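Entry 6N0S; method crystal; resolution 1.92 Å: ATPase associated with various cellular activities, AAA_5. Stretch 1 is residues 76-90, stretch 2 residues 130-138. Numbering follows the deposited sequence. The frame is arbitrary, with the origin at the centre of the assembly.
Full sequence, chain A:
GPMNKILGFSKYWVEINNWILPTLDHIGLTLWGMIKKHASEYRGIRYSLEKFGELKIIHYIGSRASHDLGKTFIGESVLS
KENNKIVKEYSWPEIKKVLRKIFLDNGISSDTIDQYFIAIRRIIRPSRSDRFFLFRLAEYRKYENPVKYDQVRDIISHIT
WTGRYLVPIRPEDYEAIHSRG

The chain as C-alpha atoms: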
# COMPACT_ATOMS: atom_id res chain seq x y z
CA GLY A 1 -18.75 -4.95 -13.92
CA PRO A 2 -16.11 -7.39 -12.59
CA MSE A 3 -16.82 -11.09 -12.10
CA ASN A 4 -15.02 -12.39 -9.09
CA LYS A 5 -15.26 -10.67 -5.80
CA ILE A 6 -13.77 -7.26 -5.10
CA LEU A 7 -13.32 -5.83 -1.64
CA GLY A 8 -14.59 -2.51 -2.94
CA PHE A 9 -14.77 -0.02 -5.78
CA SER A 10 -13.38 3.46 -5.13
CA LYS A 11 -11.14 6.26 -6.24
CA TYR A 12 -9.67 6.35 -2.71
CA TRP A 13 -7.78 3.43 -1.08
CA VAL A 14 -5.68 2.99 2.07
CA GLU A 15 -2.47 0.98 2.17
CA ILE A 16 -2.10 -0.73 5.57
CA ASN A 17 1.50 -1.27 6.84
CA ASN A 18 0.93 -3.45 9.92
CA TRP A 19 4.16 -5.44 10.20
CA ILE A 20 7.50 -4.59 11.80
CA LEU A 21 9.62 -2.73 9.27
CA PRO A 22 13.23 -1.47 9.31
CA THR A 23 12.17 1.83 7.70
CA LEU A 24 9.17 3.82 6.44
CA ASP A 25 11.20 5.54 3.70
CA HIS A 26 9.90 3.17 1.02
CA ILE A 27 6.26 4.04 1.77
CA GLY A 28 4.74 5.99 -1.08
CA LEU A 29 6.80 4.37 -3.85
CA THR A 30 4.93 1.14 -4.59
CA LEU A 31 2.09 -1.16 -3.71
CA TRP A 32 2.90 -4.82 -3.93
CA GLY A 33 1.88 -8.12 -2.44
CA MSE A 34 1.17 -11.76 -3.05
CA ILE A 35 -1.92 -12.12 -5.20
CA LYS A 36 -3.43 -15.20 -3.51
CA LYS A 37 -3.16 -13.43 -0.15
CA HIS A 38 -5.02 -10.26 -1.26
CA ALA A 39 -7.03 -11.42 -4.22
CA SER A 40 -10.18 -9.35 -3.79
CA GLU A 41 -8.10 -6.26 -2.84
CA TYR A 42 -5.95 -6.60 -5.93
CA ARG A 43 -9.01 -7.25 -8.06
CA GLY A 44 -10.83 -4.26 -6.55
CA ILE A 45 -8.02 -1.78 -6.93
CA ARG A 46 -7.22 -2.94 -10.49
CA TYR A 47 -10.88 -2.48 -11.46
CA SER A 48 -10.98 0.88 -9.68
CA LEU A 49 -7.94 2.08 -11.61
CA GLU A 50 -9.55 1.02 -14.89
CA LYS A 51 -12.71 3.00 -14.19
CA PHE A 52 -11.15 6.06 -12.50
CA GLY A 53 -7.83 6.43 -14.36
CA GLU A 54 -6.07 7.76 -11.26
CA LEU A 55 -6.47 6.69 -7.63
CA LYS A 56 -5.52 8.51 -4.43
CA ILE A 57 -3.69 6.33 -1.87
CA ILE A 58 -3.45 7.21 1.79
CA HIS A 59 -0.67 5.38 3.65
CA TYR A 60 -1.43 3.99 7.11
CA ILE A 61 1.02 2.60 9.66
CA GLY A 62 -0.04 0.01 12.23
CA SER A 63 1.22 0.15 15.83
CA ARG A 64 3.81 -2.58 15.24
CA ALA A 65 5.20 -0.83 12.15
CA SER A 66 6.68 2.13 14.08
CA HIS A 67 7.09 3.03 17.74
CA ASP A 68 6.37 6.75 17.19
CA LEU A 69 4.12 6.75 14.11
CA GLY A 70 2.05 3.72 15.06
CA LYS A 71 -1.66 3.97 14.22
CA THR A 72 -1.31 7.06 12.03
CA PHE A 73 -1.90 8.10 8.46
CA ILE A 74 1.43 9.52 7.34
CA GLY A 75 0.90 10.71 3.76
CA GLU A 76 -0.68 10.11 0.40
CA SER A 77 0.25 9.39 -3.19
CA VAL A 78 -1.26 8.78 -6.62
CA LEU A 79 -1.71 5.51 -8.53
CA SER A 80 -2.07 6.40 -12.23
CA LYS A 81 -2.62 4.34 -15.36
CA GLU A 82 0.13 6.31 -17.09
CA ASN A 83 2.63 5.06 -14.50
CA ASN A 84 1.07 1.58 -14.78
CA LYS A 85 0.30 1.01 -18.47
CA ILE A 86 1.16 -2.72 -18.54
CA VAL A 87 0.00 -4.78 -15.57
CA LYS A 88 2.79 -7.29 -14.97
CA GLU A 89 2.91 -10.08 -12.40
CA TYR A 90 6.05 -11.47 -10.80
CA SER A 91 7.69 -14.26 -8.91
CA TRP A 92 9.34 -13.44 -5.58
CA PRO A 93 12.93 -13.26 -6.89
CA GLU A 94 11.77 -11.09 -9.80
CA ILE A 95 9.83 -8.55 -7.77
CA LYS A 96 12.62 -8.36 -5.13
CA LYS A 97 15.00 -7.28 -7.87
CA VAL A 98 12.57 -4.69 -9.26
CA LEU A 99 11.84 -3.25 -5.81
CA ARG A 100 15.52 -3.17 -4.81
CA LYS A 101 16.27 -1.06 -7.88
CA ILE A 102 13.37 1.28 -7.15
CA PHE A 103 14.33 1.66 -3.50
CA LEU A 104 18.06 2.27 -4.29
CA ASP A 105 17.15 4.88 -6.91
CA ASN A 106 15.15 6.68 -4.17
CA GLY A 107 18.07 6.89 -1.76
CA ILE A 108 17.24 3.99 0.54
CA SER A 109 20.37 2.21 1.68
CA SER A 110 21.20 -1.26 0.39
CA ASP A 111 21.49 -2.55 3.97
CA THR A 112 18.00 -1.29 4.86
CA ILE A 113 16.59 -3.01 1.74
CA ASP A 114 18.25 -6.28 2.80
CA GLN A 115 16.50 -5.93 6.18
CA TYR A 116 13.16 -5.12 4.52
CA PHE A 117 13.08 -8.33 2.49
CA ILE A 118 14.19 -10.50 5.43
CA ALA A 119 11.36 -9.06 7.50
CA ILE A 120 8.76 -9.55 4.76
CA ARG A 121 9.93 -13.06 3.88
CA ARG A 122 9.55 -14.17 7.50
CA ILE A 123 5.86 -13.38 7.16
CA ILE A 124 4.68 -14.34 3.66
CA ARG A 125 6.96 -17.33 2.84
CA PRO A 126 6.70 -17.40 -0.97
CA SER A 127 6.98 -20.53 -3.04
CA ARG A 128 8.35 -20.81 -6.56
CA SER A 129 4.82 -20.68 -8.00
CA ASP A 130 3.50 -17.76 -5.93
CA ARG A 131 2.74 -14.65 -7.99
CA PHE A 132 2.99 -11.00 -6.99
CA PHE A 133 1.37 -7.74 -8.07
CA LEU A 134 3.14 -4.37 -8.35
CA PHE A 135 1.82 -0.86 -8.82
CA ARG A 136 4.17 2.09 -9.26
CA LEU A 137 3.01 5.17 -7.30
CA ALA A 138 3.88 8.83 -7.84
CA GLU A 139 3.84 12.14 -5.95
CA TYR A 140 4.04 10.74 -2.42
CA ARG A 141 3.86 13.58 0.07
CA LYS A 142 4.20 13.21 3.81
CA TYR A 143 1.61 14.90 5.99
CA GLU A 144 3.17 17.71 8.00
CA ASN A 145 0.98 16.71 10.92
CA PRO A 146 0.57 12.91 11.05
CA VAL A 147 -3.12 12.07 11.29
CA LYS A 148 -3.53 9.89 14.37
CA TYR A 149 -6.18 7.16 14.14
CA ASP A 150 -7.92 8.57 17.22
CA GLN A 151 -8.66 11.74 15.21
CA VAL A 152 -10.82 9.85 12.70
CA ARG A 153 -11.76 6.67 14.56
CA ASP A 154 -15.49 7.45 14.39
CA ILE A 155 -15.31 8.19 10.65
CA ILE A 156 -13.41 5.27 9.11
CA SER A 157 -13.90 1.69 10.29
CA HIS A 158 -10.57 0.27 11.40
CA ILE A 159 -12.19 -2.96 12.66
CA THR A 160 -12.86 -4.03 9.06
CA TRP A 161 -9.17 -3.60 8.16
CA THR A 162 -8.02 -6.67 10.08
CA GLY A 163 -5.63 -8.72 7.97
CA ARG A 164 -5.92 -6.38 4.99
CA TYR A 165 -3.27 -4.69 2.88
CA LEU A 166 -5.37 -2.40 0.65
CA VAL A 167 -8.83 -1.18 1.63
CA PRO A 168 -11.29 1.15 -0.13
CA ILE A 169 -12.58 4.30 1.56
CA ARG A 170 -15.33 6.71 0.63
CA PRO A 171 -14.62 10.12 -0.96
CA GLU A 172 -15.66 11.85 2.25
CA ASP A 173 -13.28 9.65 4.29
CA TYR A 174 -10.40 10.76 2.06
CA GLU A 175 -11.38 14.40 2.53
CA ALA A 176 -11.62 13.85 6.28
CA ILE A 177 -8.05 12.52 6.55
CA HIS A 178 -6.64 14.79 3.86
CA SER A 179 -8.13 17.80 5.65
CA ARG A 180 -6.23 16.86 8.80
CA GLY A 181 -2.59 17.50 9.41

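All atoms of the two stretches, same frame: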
# COMPACT_ATOMS: atom_id res chain seq x y z
N GLU A 76 0.11 10.64 1.49
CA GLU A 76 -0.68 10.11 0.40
C GLU A 76 0.07 10.22 -0.91
O GLU A 76 1.04 10.96 -1.02
CB GLU A 76 -2.04 10.82 0.32
CG GLU A 76 -2.00 12.33 0.25
CD GLU A 76 -3.38 12.91 0.04
OE1 GLU A 76 -3.82 12.94 -1.14
OE2 GLU A 76 -4.03 13.26 1.05
N SER A 77 -0.37 9.44 -1.89
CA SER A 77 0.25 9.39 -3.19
C SER A 77 -0.82 9.12 -4.24
O SER A 77 -2.01 9.03 -3.92
CB SER A 77 1.33 8.31 -3.25
OG SER A 77 0.75 7.06 -3.01
N VAL A 78 -0.38 8.91 -5.47
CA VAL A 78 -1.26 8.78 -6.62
C VAL A 78 -0.88 7.51 -7.37
O VAL A 78 0.31 7.24 -7.59
CB VAL A 78 -1.17 10.02 -7.55
CG1 VAL A 78 -2.00 9.83 -8.79
CG2 VAL A 78 -1.64 11.26 -6.83
N LEU A 79 -1.88 6.72 -7.74
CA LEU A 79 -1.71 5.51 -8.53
C LEU A 79 -2.38 5.75 -9.89
O LEU A 79 -3.61 5.74 -9.97
CB LEU A 79 -2.31 4.32 -7.80
CG LEU A 79 -2.54 3.03 -8.58
CD1 LEU A 79 -1.35 2.65 -9.27
CD2 LEU A 79 -2.95 1.89 -7.65
N SER A 80 -1.58 5.94 -10.93
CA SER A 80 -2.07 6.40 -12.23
C SER A 80 -1.84 5.34 -13.29
O SER A 80 -0.86 4.59 -13.25
CB SER A 80 -1.37 7.68 -12.67
OG SER A 80 -0.09 7.39 -13.22
N LYS A 81 -2.75 5.30 -14.27
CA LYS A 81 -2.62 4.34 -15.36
C LYS A 81 -1.39 4.63 -16.20
O LYS A 81 -0.73 3.69 -16.68
CB LYS A 81 -3.90 4.36 -16.21
CG LYS A 81 -4.20 3.02 -16.92
CD LYS A 81 -5.52 3.07 -17.71
CE LYS A 81 -6.77 3.19 -16.83
NZ LYS A 81 -8.02 3.19 -17.66
N GLU A 82 -1.06 5.91 -16.37
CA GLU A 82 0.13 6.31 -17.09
C GLU A 82 1.40 5.73 -16.46
O GLU A 82 2.32 5.30 -17.18
CB GLU A 82 0.19 7.84 -17.13
CG GLU A 82 1.47 8.43 -17.65
CD GLU A 82 1.95 9.60 -16.79
OE1 GLU A 82 1.18 10.58 -16.64
OE2 GLU A 82 3.07 9.53 -16.25
N ASN A 83 1.49 5.71 -15.13
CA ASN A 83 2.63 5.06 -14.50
C ASN A 83 2.47 3.54 -14.44
O ASN A 83 3.37 2.85 -13.94
CB ASN A 83 2.85 5.61 -13.09
CG ASN A 83 3.18 7.12 -13.06
OD1 ASN A 83 2.74 7.85 -12.17
ND2 ASN A 83 3.98 7.57 -14.02
N ASN A 84 1.38 2.99 -14.97
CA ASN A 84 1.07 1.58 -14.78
C ASN A 84 0.40 1.02 -16.04
O ASN A 84 -0.57 0.27 -15.96
CB ASN A 84 0.16 1.37 -13.57
CG ASN A 84 0.88 1.59 -12.27
OD1 ASN A 84 1.60 0.71 -11.80
ND2 ASN A 84 0.67 2.75 -11.65
N LYS A 85 0.95 1.36 -17.21
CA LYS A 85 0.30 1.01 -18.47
C LYS A 85 0.13 -0.50 -18.60
O LYS A 85 -0.98 -0.98 -18.86
CB LYS A 85 1.10 1.56 -19.66
CG LYS A 85 1.44 3.05 -19.56
CD LYS A 85 1.52 3.71 -20.95
CE LYS A 85 1.50 5.22 -20.86
NZ LYS A 85 2.70 5.70 -20.08
N ILE A 86 1.21 -1.26 -18.44
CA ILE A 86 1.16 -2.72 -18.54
C ILE A 86 1.13 -3.30 -17.13
O ILE A 86 2.07 -3.11 -16.34
CB ILE A 86 2.36 -3.27 -19.33
CG1 ILE A 86 2.78 -2.31 -20.45
CG2 ILE A 86 2.02 -4.67 -19.89
CD1 ILE A 86 3.80 -2.88 -21.44
N VAL A 87 0.05 -4.02 -16.81
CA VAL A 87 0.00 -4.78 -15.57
C VAL A 87 0.88 -6.01 -15.78
O VAL A 87 0.69 -6.76 -16.75
CB VAL A 87 -1.44 -5.17 -15.17
CG1 VAL A 87 -1.95 -6.43 -15.92
CG2 VAL A 87 -1.56 -5.35 -13.63
N LYS A 88 1.88 -6.15 -14.93
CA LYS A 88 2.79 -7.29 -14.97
C LYS A 88 2.74 -7.97 -13.61
O LYS A 88 2.57 -7.31 -12.57
CB LYS A 88 4.22 -6.83 -15.30
CG LYS A 88 5.14 -7.94 -15.73
CD LYS A 88 6.57 -7.40 -15.84
CE LYS A 88 7.60 -8.51 -16.07
NZ LYS A 88 7.28 -9.77 -15.33
N GLU A 89 2.84 -9.29 -13.62
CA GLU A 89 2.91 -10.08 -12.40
C GLU A 89 4.27 -10.78 -12.32
O GLU A 89 4.99 -10.90 -13.32
CB GLU A 89 1.72 -11.05 -12.33
CG GLU A 89 0.41 -10.23 -12.23
CD GLU A 89 -0.87 -11.08 -12.27
OE1 GLU A 89 -0.76 -12.33 -12.35
OE2 GLU A 89 -1.99 -10.49 -12.21
N TYR A 90 4.65 -11.19 -11.11
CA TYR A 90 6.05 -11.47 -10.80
C TYR A 90 6.19 -12.67 -9.87
O TYR A 90 5.33 -12.92 -9.02
CB TYR A 90 6.73 -10.30 -10.11
CG TYR A 90 6.78 -9.03 -10.90
CD1 TYR A 90 5.72 -8.13 -10.87
CD2 TYR A 90 7.88 -8.72 -11.66
CE1 TYR A 90 5.78 -6.94 -11.60
CE2 TYR A 90 7.94 -7.55 -12.39
CZ TYR A 90 6.90 -6.67 -12.35
OH TYR A 90 6.98 -5.51 -13.08
N ASP A 130 4.28 -18.90 -6.39
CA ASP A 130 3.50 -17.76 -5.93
C ASP A 130 3.76 -16.55 -6.82
O ASP A 130 4.90 -16.29 -7.21
CB ASP A 130 3.83 -17.42 -4.48
CG ASP A 130 3.36 -18.48 -3.50
OD1 ASP A 130 2.51 -19.30 -3.88
OD2 ASP A 130 3.82 -18.49 -2.33
N ARG A 131 2.70 -15.82 -7.14
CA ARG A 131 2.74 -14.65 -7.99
C ARG A 131 2.44 -13.39 -7.19
O ARG A 131 1.68 -13.42 -6.22
CB ARG A 131 1.71 -14.74 -9.11
CG ARG A 131 1.60 -16.10 -9.78
CD ARG A 131 2.91 -16.45 -10.46
NE ARG A 131 3.22 -15.45 -11.48
CZ ARG A 131 4.43 -15.23 -11.98
NH1 ARG A 131 5.47 -15.93 -11.54
NH2 ARG A 131 4.60 -14.30 -12.89
N PHE A 132 2.95 -12.28 -7.69
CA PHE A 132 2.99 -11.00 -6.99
C PHE A 132 2.50 -9.90 -7.92
O PHE A 132 2.76 -9.93 -9.12
CB PHE A 132 4.43 -10.69 -6.51
CG PHE A 132 4.86 -11.54 -5.38
CD1 PHE A 132 5.40 -12.80 -5.60
CD2 PHE A 132 4.68 -11.11 -4.10
CE1 PHE A 132 5.73 -13.61 -4.55
CE2 PHE A 132 5.04 -11.92 -3.02
CZ PHE A 132 5.55 -13.16 -3.25
N PHE A 133 1.76 -8.94 -7.36
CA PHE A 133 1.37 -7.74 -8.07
C PHE A 133 2.26 -6.57 -7.66
O PHE A 133 2.83 -6.55 -6.56
CB PHE A 133 -0.12 -7.39 -7.85
CG PHE A 133 -0.47 -6.99 -6.44
CD1 PHE A 133 -0.33 -5.68 -6.01
CD2 PHE A 133 -0.99 -7.91 -5.56
CE1 PHE A 133 -0.69 -5.32 -4.71
CE2 PHE A 133 -1.34 -7.55 -4.26
CZ PHE A 133 -1.19 -6.25 -3.85
N LEU A 134 2.35 -5.58 -8.56
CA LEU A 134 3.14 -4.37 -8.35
C LEU A 134 2.48 -3.19 -9.03
O LEU A 134 2.24 -3.23 -10.23
CB LEU A 134 4.55 -4.54 -8.90
CG LEU A 134 5.50 -3.34 -8.84
CD1 LEU A 134 5.67 -2.87 -7.45
CD2 LEU A 134 6.81 -3.78 -9.42
N PHE A 135 2.24 -2.14 -8.28
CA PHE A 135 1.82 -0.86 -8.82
C PHE A 135 2.89 0.17 -8.49
O PHE A 135 3.34 0.28 -7.34
CB PHE A 135 0.48 -0.41 -8.23
CG PHE A 135 -0.68 -1.29 -8.61
CD1 PHE A 135 -1.22 -1.24 -9.88
CD2 PHE A 135 -1.23 -2.16 -7.70
CE1 PHE A 135 -2.29 -2.02 -10.24
CE2 PHE A 135 -2.30 -2.96 -8.06
CZ PHE A 135 -2.82 -2.88 -9.35
N ARG A 136 3.27 0.96 -9.49
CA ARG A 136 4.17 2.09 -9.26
C ARG A 136 3.34 3.32 -8.92
O ARG A 136 2.45 3.69 -9.69
CB ARG A 136 5.04 2.33 -10.49
CG ARG A 136 6.11 1.26 -10.69
CD ARG A 136 6.74 1.35 -12.05
NE ARG A 136 8.16 1.04 -12.02
CZ ARG A 136 8.67 -0.17 -12.21
NH1 ARG A 136 7.89 -1.21 -12.46
NH2 ARG A 136 9.99 -0.34 -12.17
N LEU A 137 3.62 3.93 -7.77
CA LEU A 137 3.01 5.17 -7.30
C LEU A 137 3.83 6.38 -7.73
O LEU A 137 4.99 6.27 -8.14
CB LEU A 137 2.90 5.16 -5.77
CG LEU A 137 2.14 3.97 -5.20
CD1 LEU A 137 2.23 3.96 -3.68
CD2 LEU A 137 0.69 3.99 -5.66
N ALA A 138 3.25 7.56 -7.51
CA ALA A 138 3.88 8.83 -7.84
C ALA A 138 3.39 9.88 -6.86
O ALA A 138 2.30 9.74 -6.30
CB ALA A 138 3.54 9.31 -9.25
O HOH W 1 1.30 6.34 -10.05

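The contact between residues 76-90 and 130-138 is an antiparallel strand pairing fastened by backbone hydrogen bonds at its two ends and bridged in the middle by an asparagine side chain that takes the place of a neighbouring strand. It illustrates a general principle: a chain that leaves a sheet can still satisfy its partner's peptide groups if a carboxamide, which carries the same donor and acceptor as a peptide, is held in the right place.

At one end, Val78 and Ala138 form a regular hydrogen-bonded antiparallel pair. Val78 N donates to Ala138 O at 2.9 Å, and Ala138 N returns a bond to Val78 O at 3.0 Å. At the other end the same pattern recurs in weaker form: Tyr90 N to Phe132 O (3.0 Å) and Phe132 N to Tyr90 O (2.8 Å) are both weak, their angles bent to 135° and 123°. Close CA-H...O contacts accompany these bonds, as where Arg131 CA lies 3.3 Å from Tyr90 O.

Between the ends, the first stretch loops out after residue 80, with Lys81, Glu82, Lys85 and Ile86 out of reach, while Asn83 and Asn84 point back toward the second. Here Asn84 fills the gap. Arg136 N donates to Asn84 OD1 at 2.9 Å, while Asn84 ND2 donates to Arg136 O at 2.8 Å, so one side chain meets both backbone groups of one residue. The side-chain amide is held by its own turn, Asn84 ND2 also donating to Ser80 O (2.9 Å), while the backbone closes the turn with Asn84 N to Lys81 O (2.8 Å). Nearby, Asn83 N donates to Ser80 OG at 3.0 Å. A water adds a further link, accepting from Ser80 N at 3.0 Å and lying within hydrogen-bonding distance of Val78 O (2.8 Å) and Arg136 O (2.9 Å).

Apolar side chains pack around this polar framework. Leu79 sets out sideways, but its end comes nearer the second stretch, placing CD1 3.7 Å from Phe135 CB and CD2 over one face of the Phe135 ring; its CB also lies 3.7 Å from Leu137 CD2. The edge of that same ring faces Asn84 OD1, so the aromatic group adjoins both the leucine and the carboxamide. Tyr90, which has the largest area covered by the other stretch, sets its CE1 3.8 Å from Leu134 CB. The Arg131 guanidinium lies with one face over Tyr90 C, a packing contact with the backbone. Altogether the two stretches bury 886 Å², combining paired peptides, a peptide-mimicking amide and close hydrocarbon packing.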